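Local structure of substrate binding periplasmic protein (Ralstonia solanacearum, 3LOP) at residues Leu117-Lys122 and His314-Leu319; Asp321-Val324 and Phe328-Asp331. The protein binds leucine and probably serves as a periplasmic carrier that captures amino acids or related small molecules. One frame throughout, in Å; residues are numbered along the deposited sequence.

Contact 1: residues Leu117-Lys122 and His314-Leu319; sequences LVFPIK and HALTEL. With NI (nickel (II) ion), chain H.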
# COMPACT_ATOMS: atom_id res chain seq x y z
N LEU A 117 -8.74 16.26 -0.96
CA LEU A 117 -7.42 16.33 -0.35
C LEU A 117 -6.65 15.01 -0.34
O LEU A 117 -5.52 14.95 0.15
CB LEU A 117 -7.52 16.89 1.07
CG LEU A 117 -7.77 18.40 1.12
CD1 LEU A 117 -7.99 18.85 2.56
CD2 LEU A 117 -6.58 19.12 0.51
N VAL A 118 -7.26 13.95 -0.86
CA VAL A 118 -6.59 12.65 -0.90
C VAL A 118 -6.13 12.36 -2.32
O VAL A 118 -6.91 12.40 -3.26
CB VAL A 118 -7.52 11.53 -0.40
CG1 VAL A 118 -6.79 10.21 -0.40
CG2 VAL A 118 -8.00 11.85 1.02
N PHE A 119 -4.84 12.05 -2.45
CA PHE A 119 -4.23 11.77 -3.74
C PHE A 119 -3.68 10.35 -3.86
O PHE A 119 -2.48 10.11 -3.65
CB PHE A 119 -3.11 12.77 -4.02
CG PHE A 119 -3.58 14.20 -4.13
CD1 PHE A 119 -3.88 14.95 -3.00
CD2 PHE A 119 -3.75 14.78 -5.39
CE1 PHE A 119 -4.33 16.26 -3.11
CE2 PHE A 119 -4.20 16.09 -5.51
CZ PHE A 119 -4.50 16.83 -4.38
N PRO A 120 -4.55 9.38 -4.18
CA PRO A 120 -4.10 7.99 -4.31
C PRO A 120 -3.17 7.85 -5.51
O PRO A 120 -3.42 8.42 -6.57
CB PRO A 120 -5.41 7.23 -4.50
CG PRO A 120 -6.28 8.23 -5.21
CD PRO A 120 -5.99 9.50 -4.46
N ILE A 121 -2.10 7.08 -5.33
CA ILE A 121 -1.15 6.87 -6.41
C ILE A 121 -1.33 5.50 -7.06
O ILE A 121 -1.63 5.40 -8.25
CB ILE A 121 0.30 7.00 -5.90
CG1 ILE A 121 0.58 8.44 -5.48
CG2 ILE A 121 1.28 6.54 -6.98
CD1 ILE A 121 1.97 8.66 -4.87
N LYS A 122 -1.16 4.44 -6.28
CA LYS A 122 -1.26 3.10 -6.82
C LYS A 122 -2.64 2.67 -7.32
O LYS A 122 -3.67 3.16 -6.85
CB LYS A 122 -0.74 2.08 -5.80
CG LYS A 122 -1.60 1.90 -4.57
CD LYS A 122 -0.77 1.31 -3.44
CE LYS A 122 -1.61 0.95 -2.23
NZ LYS A 122 -2.23 -0.40 -2.38
N HIS A 314 -2.18 22.71 -4.94
CA HIS A 314 -2.40 23.17 -6.30
C HIS A 314 -1.48 22.42 -7.27
O HIS A 314 -1.92 21.92 -8.30
CB HIS A 314 -2.13 24.67 -6.36
CG HIS A 314 -2.57 25.32 -7.63
ND1 HIS A 314 -1.97 25.07 -8.84
CD2 HIS A 314 -3.54 26.23 -7.87
CE1 HIS A 314 -2.56 25.80 -9.77
NE2 HIS A 314 -3.51 26.51 -9.21
N ALA A 315 -0.20 22.34 -6.91
CA ALA A 315 0.79 21.66 -7.75
C ALA A 315 0.43 20.19 -7.94
O ALA A 315 0.56 19.65 -9.04
CB ALA A 315 2.17 21.79 -7.12
N LEU A 316 -0.04 19.54 -6.88
CA LEU A 316 -0.41 18.14 -6.96
C LEU A 316 -1.53 17.91 -7.96
O LEU A 316 -1.48 16.99 -8.77
CB LEU A 316 -0.85 17.64 -5.57
CG LEU A 316 0.27 17.40 -4.56
CD1 LEU A 316 -0.31 17.29 -3.16
CD2 LEU A 316 1.04 16.13 -4.93
N THR A 317 -2.55 18.77 -7.92
CA THR A 317 -3.68 18.63 -8.83
C THR A 317 -3.31 18.83 -10.29
O THR A 317 -4.10 18.53 -11.18
CB THR A 317 -4.82 19.62 -8.48
OG1 THR A 317 -4.40 20.96 -8.77
CG2 THR A 317 -5.18 19.52 -7.02
N GLU A 318 -2.10 19.33 -10.55
CA GLU A 318 -1.70 19.57 -11.93
C GLU A 318 -0.59 18.66 -12.45
O GLU A 318 -0.08 18.87 -13.54
CB GLU A 318 -1.32 21.04 -12.11
CG GLU A 318 -2.43 21.96 -11.63
CD GLU A 318 -2.20 23.41 -11.97
OE1 GLU A 318 -1.09 23.93 -11.70
OE2 GLU A 318 -3.14 24.05 -12.50
N LEU A 319 -0.22 17.65 -11.67
CA LEU A 319 0.80 16.70 -12.12
C LEU A 319 0.15 15.88 -13.23
O LEU A 319 -0.82 15.16 -12.98
CB LEU A 319 1.24 15.77 -10.97
CG LEU A 319 2.06 16.37 -9.83
CD1 LEU A 319 2.46 15.26 -8.87
CD2 LEU A 319 3.31 17.05 -10.38
NI NI H . -2.17 25.94 -11.97
O HOH W 1 -0.30 27.12 -11.53
O HOH W 2 -3.95 27.28 -12.56
O HOH W 3 -1.87 25.68 -14.25
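The ring of Phe-119 reaches from the short strand 118-119 to the end of helix 309-317, where Leu-316 meets its face and Thr-317 its edge. CB of Leu-316 lies 4.0 Å from the ring centroid, 25° off the normal, a CH-pi contact displaced toward the rim; the closest approach is 3.7 Å, from Leu-316 CB to Phe-119 CE2. The leucine's CD1 only grazes the ring, 4.2 Å from Phe-119 CE1. At the edge, near the ring plane, the methyl CG2 of Thr-317 stands 3.8 Å from Phe-119 CZ. With Thr-317 OG1 set between the backbone N and the carbonyl carbon (chi1 69°), the hydroxyl donates to His-314 O over 2.7 Å and the methyl is left to the ring. Arg-335 adds a cation-pi contact to the Phe-119 ring, and Phe-332 packs against it edge-to-face. Strand 118-119 is the last of five parallel strands in a sheet of the periplasmic binding protein fold, so the contact joins the C-terminal end of helix 309-317 to that sheet's edge; further along, Lys-122 belongs to the magnesium site. Just past the helix, the exposed Glu-318 binds a nickel ion with both carboxylate oxygens, and three waters also bind it. No hydrogen bond crosses between 117-122 and 314-319: their cohesion comes from the ring's apolar contacts, while the threonine hydroxyl bonds within its own segment.

Contact 2: residues Asp321-Val324 and Phe328-Asp331; sequences DYDV and FTVD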
# COMPACT_ATOMS: atom_id res chain seq x y z
N ASP A 321 1.13 13.08 -15.77
CA ASP A 321 2.07 12.06 -16.23
C ASP A 321 3.51 12.31 -15.79
O ASP A 321 4.45 12.11 -16.57
CB ASP A 321 2.01 11.92 -17.75
CG ASP A 321 0.60 11.69 -18.26
OD1 ASP A 321 -0.08 10.78 -17.74
OD2 ASP A 321 0.17 12.42 -19.17
N TYR A 322 3.69 12.74 -14.55
CA TYR A 322 5.03 12.95 -14.03
C TYR A 322 5.67 11.56 -13.90
O TYR A 322 5.10 10.67 -13.26
CB TYR A 322 4.98 13.64 -12.66
CG TYR A 322 6.28 13.57 -11.91
CD1 TYR A 322 7.45 14.10 -12.44
CD2 TYR A 322 6.35 12.92 -10.68
CE1 TYR A 322 8.67 13.99 -11.77
CE2 TYR A 322 7.55 12.79 -10.00
CZ TYR A 322 8.71 13.33 -10.55
OH TYR A 322 9.90 13.19 -9.87
N ASP A 323 6.84 11.39 -14.50
CA ASP A 323 7.56 10.12 -14.49
C ASP A 323 8.50 10.00 -13.29
O ASP A 323 9.49 10.72 -13.20
CB ASP A 323 8.38 10.00 -15.78
CG ASP A 323 8.80 8.57 -16.09
OD1 ASP A 323 8.93 7.75 -15.16
OD2 ASP A 323 9.02 8.27 -17.28
N VAL A 324 8.19 9.08 -12.38
CA VAL A 324 9.02 8.86 -11.20
C VAL A 324 10.24 8.04 -11.61
O VAL A 324 11.23 7.95 -10.88
CB VAL A 324 8.21 8.10 -10.12
CG1 VAL A 324 9.08 7.84 -8.90
CG2 VAL A 324 6.99 8.92 -9.72
N PHE A 328 6.82 4.87 -14.78
CA PHE A 328 5.81 4.82 -13.73
C PHE A 328 5.40 6.28 -13.58
O PHE A 328 6.04 7.05 -12.87
CB PHE A 328 6.39 4.27 -12.42
CG PHE A 328 5.35 4.03 -11.36
CD1 PHE A 328 4.94 5.06 -10.53
CD2 PHE A 328 4.75 2.78 -11.23
CE1 PHE A 328 3.94 4.85 -9.57
CE2 PHE A 328 3.76 2.56 -10.29
CZ PHE A 328 3.35 3.60 -9.45
N THR A 329 4.33 6.64 -14.27
CA THR A 329 3.84 8.01 -14.27
C THR A 329 2.62 8.23 -13.40
O THR A 329 1.83 7.32 -13.16
CB THR A 329 3.50 8.45 -15.70
OG1 THR A 329 2.55 7.54 -16.27
CG2 THR A 329 4.75 8.47 -16.56
N VAL A 330 2.48 9.46 -12.92
CA VAL A 330 1.36 9.84 -12.07
C VAL A 330 0.61 11.01 -12.69
O VAL A 330 1.20 12.01 -13.08
CB VAL A 330 1.86 10.23 -10.67
CG1 VAL A 330 0.69 10.59 -9.78
CG2 VAL A 330 2.67 9.09 -10.07
N ASP A 331 -0.71 10.87 -12.79
CA ASP A 331 -1.57 11.91 -13.34
C ASP A 331 -2.70 12.18 -12.34
O ASP A 331 -3.61 11.36 -12.19
CB ASP A 331 -2.14 11.45 -14.69
CG ASP A 331 -3.19 12.40 -15.23
OD1 ASP A 331 -3.28 13.55 -14.74
OD2 ASP A 331 -3.93 12.01 -16.16
O HOH W 4 0.33 9.00 -15.83
O HOH W 5 -2.67 10.30 -17.90
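Residues 321-324 and 328-331 pair as the two antiparallel strands of a small, partly buried beta hairpin that follows helix 309-317 and packs on helix 284-303. Tyr-322 and Val-330 form its hydrogen-bonded pair, with Tyr-322 N 3.0 Å from Val-330 O and Val-330 N 2.9 Å from Tyr-322 O. Nearer the turn, Val-324 N donates to Phe-328 O in a straighter bond, 166° at the hydrogen. Asp-321 and Tyr-322 both face Val-330, which makes a G1 beta bulge; Asp-321 takes its first position with positive phi, 65°. Asp-323 and Thr-329 are the non-hydrogen-bonded pair, and the methyl CG2 of Thr-329 packs 4.0 Å from Asp-323 CB. The carboxylate of Asp-323 is turned to the hairpin loop, where OD1 accepts from the backbone N of Gly-325 and Gly-327. At the bulge, the side chains of Asp-321 and Asp-331 lie side by side, pointing the same way, their carboxylate planes 62° apart, with 4.3 Å between Asp-321 OD1 and Asp-331 OD2. One water donates to both of these oxygens, which probably eases their repulsion, and another joins Asp-321 OD1 to Thr-329 OG1; Asp-331 OD1 is hydrogen-bonded to Thr-333 OG1. Val-330 CG2 touches Val-324 CG2 at 4.3 Å, and both valines pack on Val-295.

How the contacts relate
Contact 1 is buried and apolar, between elements nearly 200 residues apart in sequence; contact 2 is local, only partly buried, and held by backbone hydrogen bonds, with water-linked carboxylates at its margin. The two follow one another along the chain, since helix 309-317 leads into the hairpin, and their centres lie about 11 Å apart. They touch through Ile-121, whose CG2 is 4.1 Å from Phe-328 CE1 and 4.2 Å from Val-330 CG2, so 117-122 meets the hairpin through a residue that takes no part in contact 1. Helix 284-303 backs both: Val-295, already against the hairpin, also meets Ile-121, while Ala-299 meets Leu-316.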